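Local coordinates for protein halotolerant alpha-type carbonic anhydrase (dCA II) (Dunaliella salina, PDB 1Y7W) that catalyses the reversible hydration of carbon dioxide to bicarbonate and a proton at a zinc site, and keeps working in high salt, at residues N59-P64 / R284-Y289; A225-S230 / W242-T247; Y173-N178 / R249-E254. One frame throughout, in Å; residues are numbered along the deposited sequence.

Contact 1 of 3, residues N59-P64 / R284-Y289; sequences NQLMEP and REVYKY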
loop_
_atom_site.group_PDB
_atom_site.type_symbol
_atom_site.label_atom_id
_atom_site.label_comp_id
_atom_site.label_asym_id
_atom_site.label_seq_id
_atom_site.Cartn_x
_atom_site.Cartn_y
_atom_site.Cartn_z
ATOM N N ASN A 59 -13.309 7.994 16.011
ATOM C CA ASN A 59 -14.400 7.952 16.983
ATOM C C ASN A 59 -15.602 7.126 16.512
ATOM O O ASN A 59 -16.496 6.842 17.293
ATOM C CB ASN A 59 -14.825 9.354 17.381
ATOM C CG ASN A 59 -14.108 9.798 18.620
ATOM O OD1 ASN A 59 -12.943 10.218 18.567
ATOM N ND2 ASN A 59 -14.778 9.649 19.777
ATOM N N GLN A 60 -15.606 6.745 15.230
ATOM C CA GLN A 60 -16.661 5.913 14.677
ATOM C C GLN A 60 -16.274 4.477 14.432
ATOM O O GLN A 60 -17.065 3.733 13.849
ATOM C CB GLN A 60 -17.160 6.482 13.378
ATOM C CG GLN A 60 -17.513 7.931 13.530
ATOM C CD GLN A 60 -19.000 8.166 13.421
ATOM O OE1 GLN A 60 -19.436 9.218 12.883
ATOM N NE2 GLN A 60 -19.810 7.213 13.944
ATOM N N LEU A 61 -15.106 4.047 14.867
ATOM C CA LEU A 61 -14.716 2.643 14.613
ATOM C C LEU A 61 -15.578 1.687 15.467
ATOM O O LEU A 61 -15.830 1.958 16.653
ATOM C CB LEU A 61 -13.223 2.444 14.931
ATOM C CG LEU A 61 -12.317 3.369 14.094
ATOM C CD1 LEU A 61 -10.827 3.168 14.482
ATOM C CD2 LEU A 61 -12.535 3.059 12.619
ATOM N N MET A 62 -16.001 0.592 14.858
ATOM C CA MET A 62 -16.821 -0.415 15.503
ATOM C C MET A 62 -15.955 -1.576 16.026
ATOM O O MET A 62 -14.762 -1.697 15.697
ATOM C CB MET A 62 -17.869 -0.943 14.521
ATOM C CG MET A 62 -18.817 0.114 13.946
ATOM S SD MET A 62 -19.860 0.927 15.303
ATOM C CE MET A 62 -19.028 2.397 15.555
ATOM N N GLU A 63 -16.568 -2.405 16.869
ATOM C CA GLU A 63 -15.895 -3.559 17.458
ATOM C C GLU A 63 -15.733 -4.640 16.417
ATOM O O GLU A 63 -16.598 -4.874 15.624
ATOM C CB GLU A 63 -16.679 -4.080 18.678
ATOM C CG GLU A 63 -16.773 -3.039 19.828
ATOM C CD GLU A 63 -15.407 -2.495 20.270
ATOM O OE1 GLU A 63 -14.406 -3.261 20.243
ATOM O OE2 GLU A 63 -15.323 -1.289 20.665
ATOM N N PRO A 64 -14.570 -5.302 16.409
ATOM C CA PRO A 64 -14.331 -6.353 15.426
ATOM C C PRO A 64 -15.372 -7.427 15.344
ATOM O O PRO A 64 -15.672 -7.877 14.238
ATOM C CB PRO A 64 -12.978 -6.929 15.840
ATOM C CG PRO A 64 -12.313 -5.757 16.509
ATOM C CD PRO A 64 -13.418 -5.146 17.300
ATOM N N ARG A 284 -21.000 0.826 4.563
ATOM C CA ARG A 284 -19.927 0.149 5.303
ATOM C C ARG A 284 -19.650 0.758 6.643
ATOM O O ARG A 284 -19.934 1.970 6.854
ATOM C CB ARG A 284 -18.623 0.251 4.513
ATOM C CG ARG A 284 -18.658 -0.463 3.196
ATOM C CD ARG A 284 -17.363 -0.282 2.381
ATOM N NE ARG A 284 -17.279 1.095 1.822
ATOM C CZ ARG A 284 -16.248 1.563 1.136
ATOM N NH1 ARG A 284 -15.187 0.794 0.920
ATOM N NH2 ARG A 284 -16.280 2.795 0.620
ATOM N N GLU A 285 -19.110 -0.043 7.560
ATOM C CA GLU A 285 -18.623 0.478 8.848
ATOM C C GLU A 285 -17.129 0.188 8.784
ATOM O O GLU A 285 -16.690 -0.557 7.904
ATOM C CB GLU A 285 -19.207 -0.237 10.076
ATOM C CG GLU A 285 -20.704 -0.080 10.265
ATOM C CD GLU A 285 -21.118 1.318 10.679
ATOM O OE1 GLU A 285 -20.219 2.143 11.004
ATOM O OE2 GLU A 285 -22.358 1.601 10.682
ATOM N N VAL A 286 -16.351 0.796 9.677
ATOM C CA VAL A 286 -14.896 0.579 9.706
ATOM C C VAL A 286 -14.707 0.052 11.117
ATOM O O VAL A 286 -15.347 0.526 12.033
ATOM C CB VAL A 286 -14.141 1.903 9.453
ATOM C CG1 VAL A 286 -12.591 1.649 9.396
ATOM C CG2 VAL A 286 -14.589 2.496 8.085
ATOM N N TYR A 287 -13.799 -0.904 11.294
ATOM C CA TYR A 287 -13.622 -1.557 12.599
ATOM C C TYR A 287 -12.242 -1.307 13.181
ATOM O O TYR A 287 -11.298 -1.105 12.443
ATOM C CB TYR A 287 -13.909 -3.071 12.403
ATOM C CG TYR A 287 -15.227 -3.292 11.702
ATOM C CD1 TYR A 287 -15.320 -3.259 10.307
ATOM C CD2 TYR A 287 -16.402 -3.462 12.441
ATOM C CE1 TYR A 287 -16.545 -3.391 9.659
ATOM C CE2 TYR A 287 -17.633 -3.583 11.809
ATOM C CZ TYR A 287 -17.698 -3.552 10.434
ATOM O OH TYR A 287 -18.886 -3.773 9.840
ATOM N N LYS A 288 -12.148 -1.264 14.505
ATOM C CA LYS A 288 -10.879 -1.046 15.182
ATOM C C LYS A 288 -10.291 -2.346 15.718
ATOM O O LYS A 288 -10.954 -3.106 16.419
ATOM C CB LYS A 288 -11.043 -0.057 16.330
ATOM C CG LYS A 288 -12.138 -0.378 17.319
ATOM C CD LYS A 288 -12.114 0.707 18.339
ATOM C CE LYS A 288 -13.261 0.629 19.320
ATOM N NZ LYS A 288 -13.070 1.850 20.239
ATOM N N TYR A 289 -9.018 -2.554 15.413
ATOM C CA TYR A 289 -8.310 -3.756 15.820
ATOM C C TYR A 289 -7.092 -3.405 16.678
ATOM O O TYR A 289 -6.358 -2.447 16.411
ATOM C CB TYR A 289 -7.873 -4.525 14.569
ATOM C CG TYR A 289 -9.023 -5.049 13.724
ATOM C CD1 TYR A 289 -9.583 -4.268 12.715
ATOM C CD2 TYR A 289 -9.594 -6.294 13.987
ATOM C CE1 TYR A 289 -10.689 -4.710 12.001
ATOM C CE2 TYR A 289 -10.705 -6.770 13.266
ATOM C CZ TYR A 289 -11.242 -5.963 12.276
ATOM O OH TYR A 289 -12.297 -6.400 11.517
HETATM O O HOH W 1 -17.591 2.891 10.999
HETATM O O HOH W 2 -13.563 -8.460 12.448
#
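Leu61 crosses Lys288 obliquely, its CB 3.6 Å from CB of Lys288. CD2 of Leu61 turns to Val286 and touches its CG1 at 3.5 Å. Beyond CG the lysine chain runs extended to the carboxylate of Glu63, where NZ and OE2 form a long salt bridge of 3.9 Å. CB of Pro64 packs on CE2 of Tyr289 at 3.4 Å. An alanine in place of Lys288 would probably leave the Glu63 carboxylate without this charged mate and thin the cover that the lysine CG and CD give to Leu61 CB.

Two backbone bonds set these side chains in place. Met62 N donates to Val286 O, 2.9 Å away, and Lys288 N donates to Met62 O. Water 1 lies within hydrogen-bonding distance of Gln60 O and Glu285 OE1 and accepts from Val286 N. Water 2 joins Pro64 O to the hydroxyl of Tyr289, which also bonds to Arg67. Behind the contact, Val286 lies on Ala225 of strand 224-229.

The arrangement is a single beta bridge between Met62 and Tyr287. It lays an irregular loop across strand 287-289, an outermost strand of the central sheet of the carbonic anhydrase fold.

Contact 2 of 3, residues A225-S230 / W242-T247; sequences AGYDGS and WHVFTT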
loop_
_atom_site.group_PDB
_atom_site.type_symbol
_atom_site.label_atom_id
_atom_site.label_comp_id
_atom_site.label_asym_id
_atom_site.label_seq_id
_atom_site.Cartn_x
_atom_site.Cartn_y
_atom_site.Cartn_z
ATOM N N ALA A 225 -7.289 0.129 11.550
ATOM C CA ALA A 225 -8.687 0.210 11.168
ATOM C C ALA A 225 -8.851 -0.755 9.978
ATOM O O ALA A 225 -8.104 -0.653 9.019
ATOM C CB ALA A 225 -9.009 1.624 10.722
ATOM N N GLY A 226 -9.824 -1.642 10.030
ATOM C CA GLY A 226 -10.037 -2.556 8.928
ATOM C C GLY A 226 -11.413 -2.363 8.288
ATOM O O GLY A 226 -12.381 -2.080 8.976
ATOM N N TYR A 227 -11.520 -2.554 6.975
ATOM C CA TYR A 227 -12.827 -2.412 6.342
ATOM C C TYR A 227 -12.742 -3.096 4.982
ATOM O O TYR A 227 -11.618 -3.473 4.522
ATOM C CB TYR A 227 -13.190 -0.915 6.170
ATOM C CG TYR A 227 -12.382 -0.172 5.119
ATOM C CD1 TYR A 227 -11.104 0.338 5.384
ATOM C CD2 TYR A 227 -12.911 0.008 3.831
ATOM C CE1 TYR A 227 -10.356 1.026 4.412
ATOM C CE2 TYR A 227 -12.181 0.694 2.833
ATOM C CZ TYR A 227 -10.903 1.203 3.133
ATOM O OH TYR A 227 -10.213 1.860 2.143
ATOM N N ASP A 228 -13.903 -3.271 4.338
ATOM C CA ASP A 228 -13.959 -3.917 3.022
ATOM C C ASP A 228 -13.823 -2.864 1.901
ATOM O O ASP A 228 -14.635 -1.932 1.810
ATOM C CB ASP A 228 -15.277 -4.662 2.848
ATOM C CG ASP A 228 -15.407 -5.904 3.764
ATOM O OD1 ASP A 228 -16.569 -6.218 4.116
ATOM O OD2 ASP A 228 -14.398 -6.549 4.122
ATOM N N GLY A 229 -12.820 -3.004 1.037
ATOM C CA GLY A 229 -12.656 -1.969 0.040
ATOM C C GLY A 229 -12.219 -2.444 -1.313
ATOM O O GLY A 229 -12.464 -3.570 -1.695
ATOM N N SER A 230 -11.448 -1.603 -1.991
ATOM C CA SER A 230 -11.047 -1.850 -3.351
ATOM C C SER A 230 -9.615 -1.496 -3.675
ATOM O O SER A 230 -8.918 -0.931 -2.843
ATOM C CB SER A 230 -11.934 -0.977 -4.248
ATOM O OG SER A 230 -11.468 0.388 -4.321
ATOM N N TRP A 242 -8.893 -4.183 3.744
ATOM C CA TRP A 242 -7.945 -3.146 4.101
ATOM C C TRP A 242 -7.588 -3.183 5.588
ATOM O O TRP A 242 -8.442 -3.484 6.445
ATOM C CB TRP A 242 -8.521 -1.729 3.732
ATOM C CG TRP A 242 -8.274 -1.376 2.284
ATOM C CD1 TRP A 242 -9.134 -1.533 1.209
ATOM C CD2 TRP A 242 -7.072 -0.869 1.765
ATOM N NE1 TRP A 242 -8.521 -1.129 0.046
ATOM C CE2 TRP A 242 -7.245 -0.714 0.368
ATOM C CE3 TRP A 242 -5.843 -0.520 2.349
ATOM C CZ2 TRP A 242 -6.232 -0.213 -0.462
ATOM C CZ3 TRP A 242 -4.842 -0.019 1.543
ATOM C CH2 TRP A 242 -5.044 0.131 0.130
ATOM N N HIS A 243 -6.328 -2.876 5.886
ATOM C CA HIS A 243 -5.851 -2.814 7.274
ATOM C C HIS A 243 -5.003 -1.525 7.315
ATOM O O HIS A 243 -3.842 -1.522 6.921
ATOM C CB HIS A 243 -4.979 -4.033 7.623
ATOM C CG HIS A 243 -5.594 -5.356 7.274
ATOM N ND1 HIS A 243 -5.760 -5.782 5.970
ATOM C CD2 HIS A 243 -6.121 -6.329 8.057
ATOM C CE1 HIS A 243 -6.384 -6.948 5.967
ATOM N NE2 HIS A 243 -6.617 -7.301 7.216
ATOM N N VAL A 244 -5.586 -0.421 7.768
ATOM C CA VAL A 244 -4.866 0.844 7.820
ATOM C C VAL A 244 -4.378 1.134 9.252
ATOM O O VAL A 244 -5.191 1.402 10.125
ATOM C CB VAL A 244 -5.783 1.974 7.319
ATOM C CG1 VAL A 244 -5.021 3.279 7.295
ATOM C CG2 VAL A 244 -6.272 1.632 5.924
ATOM N N PHE A 245 -3.065 1.006 9.493
ATOM C CA PHE A 245 -2.488 1.253 10.816
ATOM C C PHE A 245 -2.604 2.714 11.146
ATOM O O PHE A 245 -2.228 3.528 10.364
ATOM C CB PHE A 245 -1.036 0.779 10.827
ATOM C CG PHE A 245 -0.958 -0.707 10.816
ATOM C CD1 PHE A 245 -0.692 -1.405 11.996
ATOM C CD2 PHE A 245 -1.341 -1.425 9.668
ATOM C CE1 PHE A 245 -0.798 -2.822 12.055
ATOM C CE2 PHE A 245 -1.464 -2.834 9.692
ATOM C CZ PHE A 245 -1.181 -3.536 10.899
ATOM N N THR A 246 -3.055 3.010 12.353
ATOM C CA THR A 246 -3.280 4.390 12.740
ATOM C C THR A 246 -2.115 5.114 13.426
ATOM O O THR A 246 -2.195 6.296 13.613
ATOM C CB THR A 246 -4.611 4.453 13.565
ATOM O OG1 THR A 246 -4.554 3.528 14.647
ATOM C CG2 THR A 246 -5.786 4.059 12.655
ATOM N N THR A 247 -1.038 4.419 13.770
ATOM C CA THR A 247 0.131 5.062 14.343
ATOM C C THR A 247 1.112 5.216 13.200
ATOM O O THR A 247 1.537 4.230 12.580
ATOM C CB THR A 247 0.784 4.183 15.396
ATOM O OG1 THR A 247 -0.182 3.864 16.408
ATOM C CG2 THR A 247 1.990 4.891 15.990
#
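The side chains of Tyr227 and Trp242 lie side by side, pointing the same way. The tyrosine ring and the five-membered ring of Trp242 are 10° from parallel but slid until they barely overlap. CB of Trp242 sits over one face of the tyrosine, 3.4 Å from CE1 of Tyr227. The tyrosine OH lies over one face of the indole, toward the rim, 3.7 Å from CD1 of Trp242. At the edges are Val244 CG2 for the tyrosine and Gly229 CA for the indole. Tyr227 CG sits between backbone N and carbonyl carbon (chi1 71°), on the sheet face shared with Trp242.

This is an antiparallel beta hairpin of strands 224-229 and 240-251, within the central sheet of the carbonic anhydrase fold. Ala225 N to Val244 O and Val244 N to Ala225 O, both 2.8 Å, make a hydrogen-bonded pair. Gly226 and His243 form the non-hydrogen-bonded pair that follows. In the next pair Trp242 N reaches Tyr227 O at 2.9 Å, while Tyr227 N to Trp242 O is longer at 3.3 Å.

The nearest atom of the Trp242 side chain is about 5 Å from the zinc ion, and its indole meets the zinc ligand His150 edge-to-face, consistent with a place in the zinc-site wall. The tyrosine OH bonds to His138 and Ser52. At the indole edge, NE1 of Trp242 donates to Ser230 O at 2.9 Å, that oxygen 2° out of the ring plane.

Contact 3 of 3, residues Y173-N178 / R249-E254; sequences YKYSEN and REVTRE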
loop_
_atom_site.group_PDB
_atom_site.type_symbol
_atom_site.label_atom_id
_atom_site.label_comp_id
_atom_site.label_asym_id
_atom_site.label_seq_id
_atom_site.Cartn_x
_atom_site.Cartn_y
_atom_site.Cartn_z
ATOM N N TYR A 173 3.186 7.823 7.202
ATOM C CA TYR A 173 4.392 8.464 7.690
ATOM C C TYR A 173 4.025 9.927 7.894
ATOM O O TYR A 173 3.453 10.524 6.987
ATOM C CB TYR A 173 5.513 8.455 6.678
ATOM C CG TYR A 173 6.010 7.083 6.344
ATOM C CD1 TYR A 173 5.235 6.216 5.545
ATOM C CD2 TYR A 173 7.254 6.628 6.843
ATOM C CE1 TYR A 173 5.709 4.893 5.259
ATOM C CE2 TYR A 173 7.729 5.330 6.564
ATOM C CZ TYR A 173 6.947 4.474 5.774
ATOM O OH TYR A 173 7.408 3.191 5.536
ATOM N N LYS A 174 4.288 10.457 9.083
ATOM C CA LYS A 174 4.055 11.884 9.332
ATOM C C LYS A 174 5.396 12.651 9.209
ATOM O O LYS A 174 6.497 12.098 9.444
ATOM C CB LYS A 174 3.489 12.109 10.741
ATOM C CG LYS A 174 4.417 11.700 11.867
ATOM C CD LYS A 174 3.870 12.147 13.240
ATOM C CE LYS A 174 4.802 11.668 14.385
ATOM N NZ LYS A 174 4.263 11.967 15.778
ATOM N N TYR A 175 5.321 13.926 8.826
ATOM C CA TYR A 175 6.542 14.708 8.719
ATOM C C TYR A 175 7.073 14.861 10.150
ATOM O O TYR A 175 6.325 15.085 11.101
ATOM C CB TYR A 175 6.278 16.122 8.133
ATOM C CG TYR A 175 6.262 16.169 6.623
ATOM C CD1 TYR A 175 7.313 15.646 5.886
ATOM C CD2 TYR A 175 5.180 16.730 5.927
ATOM C CE1 TYR A 175 7.292 15.673 4.487
ATOM C CE2 TYR A 175 5.160 16.755 4.503
ATOM C CZ TYR A 175 6.223 16.216 3.814
ATOM O OH TYR A 175 6.203 16.166 2.445
ATOM N N SER A 176 8.376 14.779 10.274
ATOM C CA SER A 176 9.016 14.869 11.574
ATOM C C SER A 176 10.427 15.428 11.338
ATOM O O SER A 176 10.845 15.543 10.186
ATOM C CB SER A 176 9.077 13.458 12.148
ATOM O OG SER A 176 10.072 13.321 13.119
ATOM N N GLU A 177 11.145 15.798 12.401
ATOM C CA GLU A 177 12.513 16.313 12.209
ATOM C C GLU A 177 13.475 15.118 12.110
ATOM O O GLU A 177 14.647 15.277 11.768
ATOM C CB GLU A 177 12.902 17.266 13.375
ATOM C CG GLU A 177 11.962 18.517 13.529
ATOM C CD GLU A 177 11.220 18.625 14.924
ATOM O OE1 GLU A 177 11.757 19.290 15.871
ATOM O OE2 GLU A 177 10.095 18.044 15.074
ATOM N N ASN A 178 12.955 13.917 12.368
ATOM C CA ASN A 178 13.733 12.675 12.341
ATOM C C ASN A 178 13.188 11.695 11.313
ATOM O O ASN A 178 12.095 11.207 11.460
ATOM C CB ASN A 178 13.668 12.005 13.708
ATOM C CG ASN A 178 14.142 12.922 14.824
ATOM O OD1 ASN A 178 15.206 13.560 14.706
ATOM N ND2 ASN A 178 13.364 13.001 15.909
ATOM N N ARG A 249 4.659 6.225 11.016
ATOM C CA ARG A 249 6.121 6.239 11.095
ATOM C C ARG A 249 6.472 7.718 10.856
ATOM O O ARG A 249 5.557 8.551 10.832
ATOM C CB ARG A 249 6.720 5.386 9.987
ATOM C CG ARG A 249 6.913 3.944 10.484
ATOM C CD ARG A 249 7.506 3.077 9.371
ATOM N NE ARG A 249 7.811 1.756 9.906
ATOM C CZ ARG A 249 8.947 1.436 10.517
ATOM N NH1 ARG A 249 9.098 0.188 10.982
ATOM N NH2 ARG A 249 9.949 2.329 10.623
ATOM N N GLU A 250 7.752 8.043 10.660
ATOM C CA GLU A 250 8.165 9.433 10.452
ATOM C C GLU A 250 8.944 9.630 9.183
ATOM O O GLU A 250 9.613 8.744 8.758
ATOM C CB GLU A 250 9.020 9.907 11.657
ATOM C CG GLU A 250 8.195 9.887 12.953
ATOM C CD GLU A 250 8.973 10.329 14.190
ATOM O OE1 GLU A 250 8.427 10.106 15.295
ATOM O OE2 GLU A 250 10.097 10.892 14.055
ATOM N N VAL A 251 8.890 10.818 8.596
ATOM C CA VAL A 251 9.636 11.074 7.370
ATOM C C VAL A 251 9.987 12.542 7.303
ATOM O O VAL A 251 9.238 13.366 7.801
ATOM C CB VAL A 251 8.792 10.679 6.108
ATOM C CG1 VAL A 251 7.554 11.511 6.018
ATOM C CG2 VAL A 251 9.613 10.811 4.863
ATOM N N THR A 252 11.123 12.858 6.692
ATOM C CA THR A 252 11.553 14.234 6.550
ATOM C C THR A 252 11.339 14.735 5.153
ATOM O O THR A 252 11.159 13.939 4.207
ATOM C CB THR A 252 13.048 14.383 6.837
ATOM O OG1 THR A 252 13.789 13.656 5.868
ATOM C CG2 THR A 252 13.354 13.862 8.186
ATOM N N ARG A 253 11.335 16.063 4.997
ATOM C CA ARG A 253 11.182 16.584 3.654
ATOM C C ARG A 253 12.371 16.116 2.810
ATOM O O ARG A 253 12.248 15.901 1.607
ATOM C CB ARG A 253 11.135 18.124 3.644
ATOM C CG ARG A 253 9.757 18.703 3.680
ATOM C CD ARG A 253 9.316 18.887 5.056
ATOM N NE ARG A 253 8.062 19.657 5.204
ATOM C CZ ARG A 253 7.502 19.849 6.397
ATOM N NH1 ARG A 253 6.367 20.517 6.524
ATOM N NH2 ARG A 253 8.132 19.386 7.475
ATOM N N GLU A 254 13.531 15.983 3.441
ATOM C CA GLU A 254 14.711 15.534 2.718
ATOM C C GLU A 254 14.565 14.124 2.194
ATOM O O GLU A 254 15.151 13.773 1.190
ATOM C CB GLU A 254 15.967 15.598 3.594
ATOM C CG GLU A 254 16.421 17.030 3.982
ATOM C CD GLU A 254 15.422 17.784 4.869
ATOM O OE1 GLU A 254 14.732 17.163 5.720
ATOM O OE2 GLU A 254 15.339 19.025 4.721
HETATM O O HOH W 3 10.919 17.461 7.301
#
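Arg249 begins the segment alongside Tyr173, the two side chains pointing the same way. Its CB comes within 3.4 Å of CD2 of the tyrosine, and its CD lies near CE2 and OH. Arg249 O accepts a bond from Lys174 N. The guanidinium goes on to a salt bridge with Asp180.

Glu250 sends an extended side chain to Ser176, whose OG donates to OE2 of the glutamate at 2.6 Å. The hydroxyl approaches from above the carboxylate plane, 58° out of it. The same OG accepts from Asn178 N at 3.0 Å, which makes an ST turn. The hydroxyl thus gives one bond and receives one. The ammonium of Lys174 is near the other carboxylate oxygen but beyond salt-bridge range, and would probably still favour the charged glutamate.

Val251 is held through its backbone, N giving to Lys174 O and O taking from Ser176 N. Its CG1 packs on CB of Tyr173 at 3.7 Å.

Thr252 is the N-cap of the following helix, its OG1 bonded to Gln255 N. Its CG2 rests 3.6 Å from Ser176 O.

Arg253 lies flat on Tyr175. The planes are 6° apart, and CZ stands 4.0 Å from the centroid of the Tyr175 ring, a cation-pi stack. Its CD adds a CH-pi contact over a face of the ring. The bend at chi2, 89°, swings CD toward the ring. Water 3 accepts from Arg253 N at 2.7 Å.

The two strand ends run parallel as neighbours in the central sheet. Strand 147-155 flanks Tyr173 on the other side, helix 181-195 packs on Tyr173 and Val251 through Leu183, and Met256 of helix 253-266 touches Tyr175 and Val251.

How the contacts relate
From the N terminus, the chain first passes 59-64, which pairs with 284-289 near the C terminus. Contact 1 thus closes the longest loop, encloses the other two, and joins an irregular segment to the edge strand 287-289. Segment 173-178 comes next and pairs with 249-254 in contact 3, joining strands 166-175 and 240-251. Contact 2, a short hairpin of strands 224-229 and 240-251, is nested inside that loop, so none of the three cross. All reach one sheet. Contacts 2 and 3 share strand 240-251, at different points along it, with centres 22 Å apart. Contacts 1 and 2 touch directly, Tyr287 O lying 2.9 Å from Gly226 N. Contacts 1 and 3 do not touch.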